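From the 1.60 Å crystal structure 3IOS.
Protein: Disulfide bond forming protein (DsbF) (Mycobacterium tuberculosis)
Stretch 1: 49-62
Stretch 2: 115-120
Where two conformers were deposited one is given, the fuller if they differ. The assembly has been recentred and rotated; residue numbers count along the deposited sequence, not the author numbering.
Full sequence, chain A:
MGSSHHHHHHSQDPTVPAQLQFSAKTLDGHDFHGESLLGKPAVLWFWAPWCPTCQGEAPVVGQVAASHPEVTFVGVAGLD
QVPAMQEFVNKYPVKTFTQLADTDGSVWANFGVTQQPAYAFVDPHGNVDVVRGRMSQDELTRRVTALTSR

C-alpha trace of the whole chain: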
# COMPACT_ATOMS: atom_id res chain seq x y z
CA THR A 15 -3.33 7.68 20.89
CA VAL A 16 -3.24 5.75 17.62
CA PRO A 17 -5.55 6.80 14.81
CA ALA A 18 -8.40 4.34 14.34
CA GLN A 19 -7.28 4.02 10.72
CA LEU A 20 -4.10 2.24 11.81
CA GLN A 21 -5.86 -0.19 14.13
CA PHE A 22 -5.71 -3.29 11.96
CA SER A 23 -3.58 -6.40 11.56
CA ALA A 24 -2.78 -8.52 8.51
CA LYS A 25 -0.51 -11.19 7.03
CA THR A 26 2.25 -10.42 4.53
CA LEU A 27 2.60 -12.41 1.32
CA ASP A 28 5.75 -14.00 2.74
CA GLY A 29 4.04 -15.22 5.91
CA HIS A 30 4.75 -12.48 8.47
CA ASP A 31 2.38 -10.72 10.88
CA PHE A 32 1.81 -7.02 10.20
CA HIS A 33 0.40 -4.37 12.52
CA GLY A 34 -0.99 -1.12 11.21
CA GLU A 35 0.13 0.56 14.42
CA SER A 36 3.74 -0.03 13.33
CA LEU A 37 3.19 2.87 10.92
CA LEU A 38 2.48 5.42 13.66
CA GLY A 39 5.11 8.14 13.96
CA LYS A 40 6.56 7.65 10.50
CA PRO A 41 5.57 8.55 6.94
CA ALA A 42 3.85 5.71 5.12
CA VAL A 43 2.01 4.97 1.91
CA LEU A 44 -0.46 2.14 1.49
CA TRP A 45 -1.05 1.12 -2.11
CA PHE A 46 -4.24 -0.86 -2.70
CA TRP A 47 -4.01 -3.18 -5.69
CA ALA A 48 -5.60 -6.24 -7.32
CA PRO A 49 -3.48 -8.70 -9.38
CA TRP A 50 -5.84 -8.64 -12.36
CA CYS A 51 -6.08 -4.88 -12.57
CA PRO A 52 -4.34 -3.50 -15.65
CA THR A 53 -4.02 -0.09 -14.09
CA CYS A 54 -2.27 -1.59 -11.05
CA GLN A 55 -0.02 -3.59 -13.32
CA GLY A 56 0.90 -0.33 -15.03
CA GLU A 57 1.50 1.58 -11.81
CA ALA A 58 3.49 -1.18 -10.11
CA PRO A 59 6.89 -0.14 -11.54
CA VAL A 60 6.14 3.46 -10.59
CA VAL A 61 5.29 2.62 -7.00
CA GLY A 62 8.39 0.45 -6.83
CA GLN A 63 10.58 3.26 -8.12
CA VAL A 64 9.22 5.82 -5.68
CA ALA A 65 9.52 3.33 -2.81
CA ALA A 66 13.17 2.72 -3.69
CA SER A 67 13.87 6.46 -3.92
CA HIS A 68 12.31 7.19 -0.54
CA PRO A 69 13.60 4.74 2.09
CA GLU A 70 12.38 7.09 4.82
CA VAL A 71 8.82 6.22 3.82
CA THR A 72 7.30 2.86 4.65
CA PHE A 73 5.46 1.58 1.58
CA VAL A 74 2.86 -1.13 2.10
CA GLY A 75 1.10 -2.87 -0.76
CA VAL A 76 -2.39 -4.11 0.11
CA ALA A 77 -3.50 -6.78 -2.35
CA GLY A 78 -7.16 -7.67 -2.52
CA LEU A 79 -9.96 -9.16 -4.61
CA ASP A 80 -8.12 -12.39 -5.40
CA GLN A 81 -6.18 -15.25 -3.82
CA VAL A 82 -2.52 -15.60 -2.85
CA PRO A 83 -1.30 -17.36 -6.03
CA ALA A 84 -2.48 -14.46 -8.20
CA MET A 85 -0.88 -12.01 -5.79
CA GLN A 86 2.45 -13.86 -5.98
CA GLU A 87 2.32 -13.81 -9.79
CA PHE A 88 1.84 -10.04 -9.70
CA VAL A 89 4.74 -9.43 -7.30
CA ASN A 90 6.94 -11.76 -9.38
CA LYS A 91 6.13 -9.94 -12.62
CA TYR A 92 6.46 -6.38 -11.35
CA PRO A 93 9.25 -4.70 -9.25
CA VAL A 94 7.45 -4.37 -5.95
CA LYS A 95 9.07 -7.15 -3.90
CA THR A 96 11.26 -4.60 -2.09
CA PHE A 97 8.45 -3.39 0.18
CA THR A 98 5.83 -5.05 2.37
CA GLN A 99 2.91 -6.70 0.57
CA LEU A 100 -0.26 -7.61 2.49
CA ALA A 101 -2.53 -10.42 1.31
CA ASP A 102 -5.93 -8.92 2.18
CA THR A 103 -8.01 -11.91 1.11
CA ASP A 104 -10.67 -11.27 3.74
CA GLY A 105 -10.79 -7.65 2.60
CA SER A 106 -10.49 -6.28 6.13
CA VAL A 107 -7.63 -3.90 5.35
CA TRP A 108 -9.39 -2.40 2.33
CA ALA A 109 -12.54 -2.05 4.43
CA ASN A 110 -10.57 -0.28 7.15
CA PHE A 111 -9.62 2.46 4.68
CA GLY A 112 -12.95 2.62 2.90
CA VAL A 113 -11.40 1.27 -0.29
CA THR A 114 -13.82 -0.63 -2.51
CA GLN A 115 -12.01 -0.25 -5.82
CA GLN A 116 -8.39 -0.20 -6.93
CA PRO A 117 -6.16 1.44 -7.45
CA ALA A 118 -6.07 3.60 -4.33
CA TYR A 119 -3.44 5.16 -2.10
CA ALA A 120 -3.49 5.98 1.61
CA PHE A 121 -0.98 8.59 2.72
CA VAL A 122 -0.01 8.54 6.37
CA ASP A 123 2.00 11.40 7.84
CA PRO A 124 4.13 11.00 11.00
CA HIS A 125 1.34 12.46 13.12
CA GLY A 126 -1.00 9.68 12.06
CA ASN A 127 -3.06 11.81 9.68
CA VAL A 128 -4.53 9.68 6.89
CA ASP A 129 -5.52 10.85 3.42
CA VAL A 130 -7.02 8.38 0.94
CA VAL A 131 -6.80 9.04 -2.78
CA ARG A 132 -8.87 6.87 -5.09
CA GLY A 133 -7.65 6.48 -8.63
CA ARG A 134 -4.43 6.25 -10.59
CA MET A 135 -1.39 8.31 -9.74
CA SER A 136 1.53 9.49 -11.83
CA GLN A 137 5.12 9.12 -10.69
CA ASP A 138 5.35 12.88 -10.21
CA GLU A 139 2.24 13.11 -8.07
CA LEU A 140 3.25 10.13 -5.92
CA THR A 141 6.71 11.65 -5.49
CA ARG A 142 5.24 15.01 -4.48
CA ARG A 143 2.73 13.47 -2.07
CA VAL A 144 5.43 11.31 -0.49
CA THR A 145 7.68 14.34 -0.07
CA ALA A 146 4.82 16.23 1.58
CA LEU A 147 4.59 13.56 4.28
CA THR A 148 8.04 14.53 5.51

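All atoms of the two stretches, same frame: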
# COMPACT_ATOMS: atom_id res chain seq x y z
N PRO A 49 -4.34 -8.07 -8.37
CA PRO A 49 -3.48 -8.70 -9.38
C PRO A 49 -3.94 -8.61 -10.83
O PRO A 49 -3.12 -8.50 -11.74
CB PRO A 49 -3.40 -10.16 -8.91
CG PRO A 49 -3.73 -10.10 -7.46
CD PRO A 49 -4.82 -9.07 -7.40
N TRP A 50 -5.26 -8.67 -11.03
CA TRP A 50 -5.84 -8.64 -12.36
C TRP A 50 -6.10 -7.24 -12.90
O TRP A 50 -6.57 -7.09 -14.04
CB TRP A 50 -7.15 -9.44 -12.35
CG TRP A 50 -8.02 -9.08 -11.18
CD1 TRP A 50 -8.15 -9.76 -10.01
CD2 TRP A 50 -8.81 -7.89 -11.04
NE1 TRP A 50 -8.97 -9.08 -9.15
CE2 TRP A 50 -9.39 -7.93 -9.76
CE3 TRP A 50 -9.08 -6.80 -11.88
CZ2 TRP A 50 -10.22 -6.91 -9.28
CZ3 TRP A 50 -9.91 -5.79 -11.40
CH2 TRP A 50 -10.48 -5.86 -10.12
N CYS A 51 -5.82 -6.22 -12.14
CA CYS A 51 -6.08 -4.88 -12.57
C CYS A 51 -4.96 -4.32 -13.47
O CYS A 51 -3.81 -4.13 -13.01
CB CYS A 51 -6.20 -4.08 -11.21
SG CYS A 51 -6.74 -2.34 -11.66
N PRO A 52 -5.29 -4.06 -14.71
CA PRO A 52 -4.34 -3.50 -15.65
C PRO A 52 -3.73 -2.19 -15.24
O PRO A 52 -2.57 -1.92 -15.54
CB PRO A 52 -5.14 -3.42 -16.95
CG PRO A 52 -6.54 -3.20 -16.47
CD PRO A 52 -6.64 -4.16 -15.31
N THR A 53 -4.51 -1.38 -14.56
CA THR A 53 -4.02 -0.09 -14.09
C THR A 53 -2.97 -0.33 -13.00
O THR A 53 -1.93 0.33 -12.98
CB THR A 53 -5.16 0.78 -13.55
OG1 THR A 53 -6.12 1.01 -14.59
CG2 THR A 53 -4.63 2.13 -13.07
N CYS A 54 -3.24 -1.28 -12.11
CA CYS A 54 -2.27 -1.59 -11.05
C CYS A 54 -1.01 -2.17 -11.63
O CYS A 54 0.09 -1.91 -11.14
CB CYS A 54 -2.86 -2.57 -10.06
SG CYS A 54 -4.18 -1.85 -9.04
N GLN A 55 -1.16 -2.98 -12.67
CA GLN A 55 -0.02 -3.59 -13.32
C GLN A 55 0.84 -2.47 -13.91
O GLN A 55 2.07 -2.52 -13.86
CB GLN A 55 -0.49 -4.55 -14.42
CG GLN A 55 -1.20 -5.78 -13.87
CD GLN A 55 -1.99 -6.53 -14.92
OE1 GLN A 55 -1.85 -6.29 -16.12
NE2 GLN A 55 -2.84 -7.45 -14.47
N GLY A 56 0.18 -1.45 -14.44
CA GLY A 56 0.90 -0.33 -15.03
C GLY A 56 1.56 0.56 -14.00
O GLY A 56 2.63 1.11 -14.25
N GLU A 57 0.93 0.72 -12.84
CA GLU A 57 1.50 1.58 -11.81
C GLU A 57 2.54 0.90 -10.93
O GLU A 57 3.31 1.57 -10.24
CB GLU A 57 0.39 2.15 -10.93
CG GLU A 57 -0.70 2.87 -11.70
CD GLU A 57 -1.50 3.81 -10.84
OE1 GLU A 57 -1.84 3.44 -9.69
OE2 GLU A 57 -1.82 4.92 -11.31
N ALA A 58 2.56 -0.43 -10.94
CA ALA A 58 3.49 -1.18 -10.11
C ALA A 58 4.95 -0.71 -10.21
O ALA A 58 5.58 -0.45 -9.19
CB ALA A 58 3.40 -2.67 -10.43
N PRO A 59 5.50 -0.59 -11.43
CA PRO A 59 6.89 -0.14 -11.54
C PRO A 59 7.11 1.27 -11.00
O PRO A 59 8.19 1.61 -10.52
CB PRO A 59 7.17 -0.25 -13.04
CG PRO A 59 5.83 -0.03 -13.66
CD PRO A 59 4.92 -0.84 -12.76
N VAL A 60 6.07 2.10 -11.09
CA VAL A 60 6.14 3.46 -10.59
C VAL A 60 6.17 3.46 -9.06
O VAL A 60 6.97 4.17 -8.45
CB VAL A 60 4.92 4.28 -11.05
CG1 VAL A 60 4.93 5.65 -10.40
CG2 VAL A 60 4.93 4.40 -12.57
N VAL A 61 5.30 2.67 -8.45
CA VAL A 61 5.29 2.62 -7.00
C VAL A 61 6.62 2.05 -6.52
O VAL A 61 7.18 2.52 -5.53
CB VAL A 61 4.14 1.73 -6.47
CG1 VAL A 61 4.16 1.71 -4.95
CG2 VAL A 61 2.79 2.29 -6.96
N GLY A 62 7.12 1.04 -7.22
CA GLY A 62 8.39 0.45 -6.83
C GLY A 62 9.53 1.45 -6.90
O GLY A 62 10.39 1.49 -6.02
N GLN A 115 -12.55 -0.05 -4.48
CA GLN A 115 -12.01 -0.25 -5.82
C GLN A 115 -10.56 0.20 -5.95
O GLN A 115 -10.16 1.20 -5.36
CB GLN A 115 -12.86 0.51 -6.84
CG GLN A 115 -14.32 0.11 -6.87
CD GLN A 115 -15.13 0.99 -7.79
OE1 GLN A 115 -14.88 1.05 -9.00
NE2 GLN A 115 -16.12 1.69 -7.24
N GLN A 116 -9.79 -0.54 -6.72
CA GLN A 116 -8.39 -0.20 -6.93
C GLN A 116 -8.28 0.51 -8.28
O GLN A 116 -9.15 0.39 -9.13
CB GLN A 116 -7.53 -1.47 -6.95
CG GLN A 116 -7.66 -2.30 -8.21
CD GLN A 116 -9.09 -2.67 -8.53
OE1 GLN A 116 -9.86 -3.03 -7.64
NE2 GLN A 116 -9.46 -2.58 -9.80
N PRO A 117 -7.20 1.28 -8.47
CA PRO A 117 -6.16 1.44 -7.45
C PRO A 117 -6.52 2.56 -6.48
O PRO A 117 -7.39 3.39 -6.76
CB PRO A 117 -4.93 1.77 -8.27
CG PRO A 117 -5.50 2.61 -9.37
CD PRO A 117 -6.77 1.86 -9.75
N ALA A 118 -5.86 2.57 -5.33
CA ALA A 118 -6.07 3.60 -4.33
C ALA A 118 -4.79 3.73 -3.53
O ALA A 118 -3.96 2.82 -3.51
CB ALA A 118 -7.23 3.23 -3.41
N TYR A 119 -4.62 4.88 -2.89
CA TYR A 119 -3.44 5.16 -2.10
C TYR A 119 -3.84 5.80 -0.78
O TYR A 119 -4.71 6.67 -0.74
CB TYR A 119 -2.52 6.13 -2.85
CG TYR A 119 -1.94 5.57 -4.12
CD1 TYR A 119 -0.66 5.01 -4.13
CD2 TYR A 119 -2.67 5.56 -5.30
CE1 TYR A 119 -0.13 4.46 -5.29
CE2 TYR A 119 -2.15 5.01 -6.47
CZ TYR A 119 -0.88 4.46 -6.45
OH TYR A 119 -0.35 3.90 -7.59
N ALA A 120 -3.22 5.37 0.31
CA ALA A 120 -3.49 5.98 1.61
C ALA A 120 -2.19 6.59 2.06
O ALA A 120 -1.18 5.90 2.20
CB ALA A 120 -3.97 4.94 2.61

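Stretch 1 turns through a short loop into a helix that begins at Pro 52, while stretch 2 runs as a loop into the strand 118-120. The two backbones come closest at the start of the helix, where the CA atoms of Cys 54 and Pro 117 lie 6.1 Å apart; by Val 61 and Tyr 119 the CA separation has widened to 10.3 Å.

Along stretch 2, Gln 115 stays clear of the helix. Gln 116 folds its side chain over the Cys 51 to Cys 54 turn: Gln 116 NE2 donates a hydrogen bond to Cys 51 SG (3.3 Å), and Gln 116 CG rests 3.6 Å from Cys 54 SG. Cys 51 SG also caps the helix, accepting a weak bond from Cys 54 N (3.7 Å). The Trp 50 ring reaches the amide obliquely, Trp 50 CH2 to Gln 116 NE2 being 3.4 Å.

Pro 117, preceded by a cis peptide bond, directs its ring at the helix. Pro 117 CB lies 3.8 Å from Cys 54 SG, an apolar contact, and Pro 117 CG 3.8 Å from Thr 53 CG2.

Ala 118 points away, and Tyr 119 points back. Tyr 119 OH donates a short hydrogen bond to Glu 57 OE1 (2.6 Å), linking two buried side chains, while Val 61 CG2 packs at the ring edge, 4.0 Å from Tyr 119 CE1.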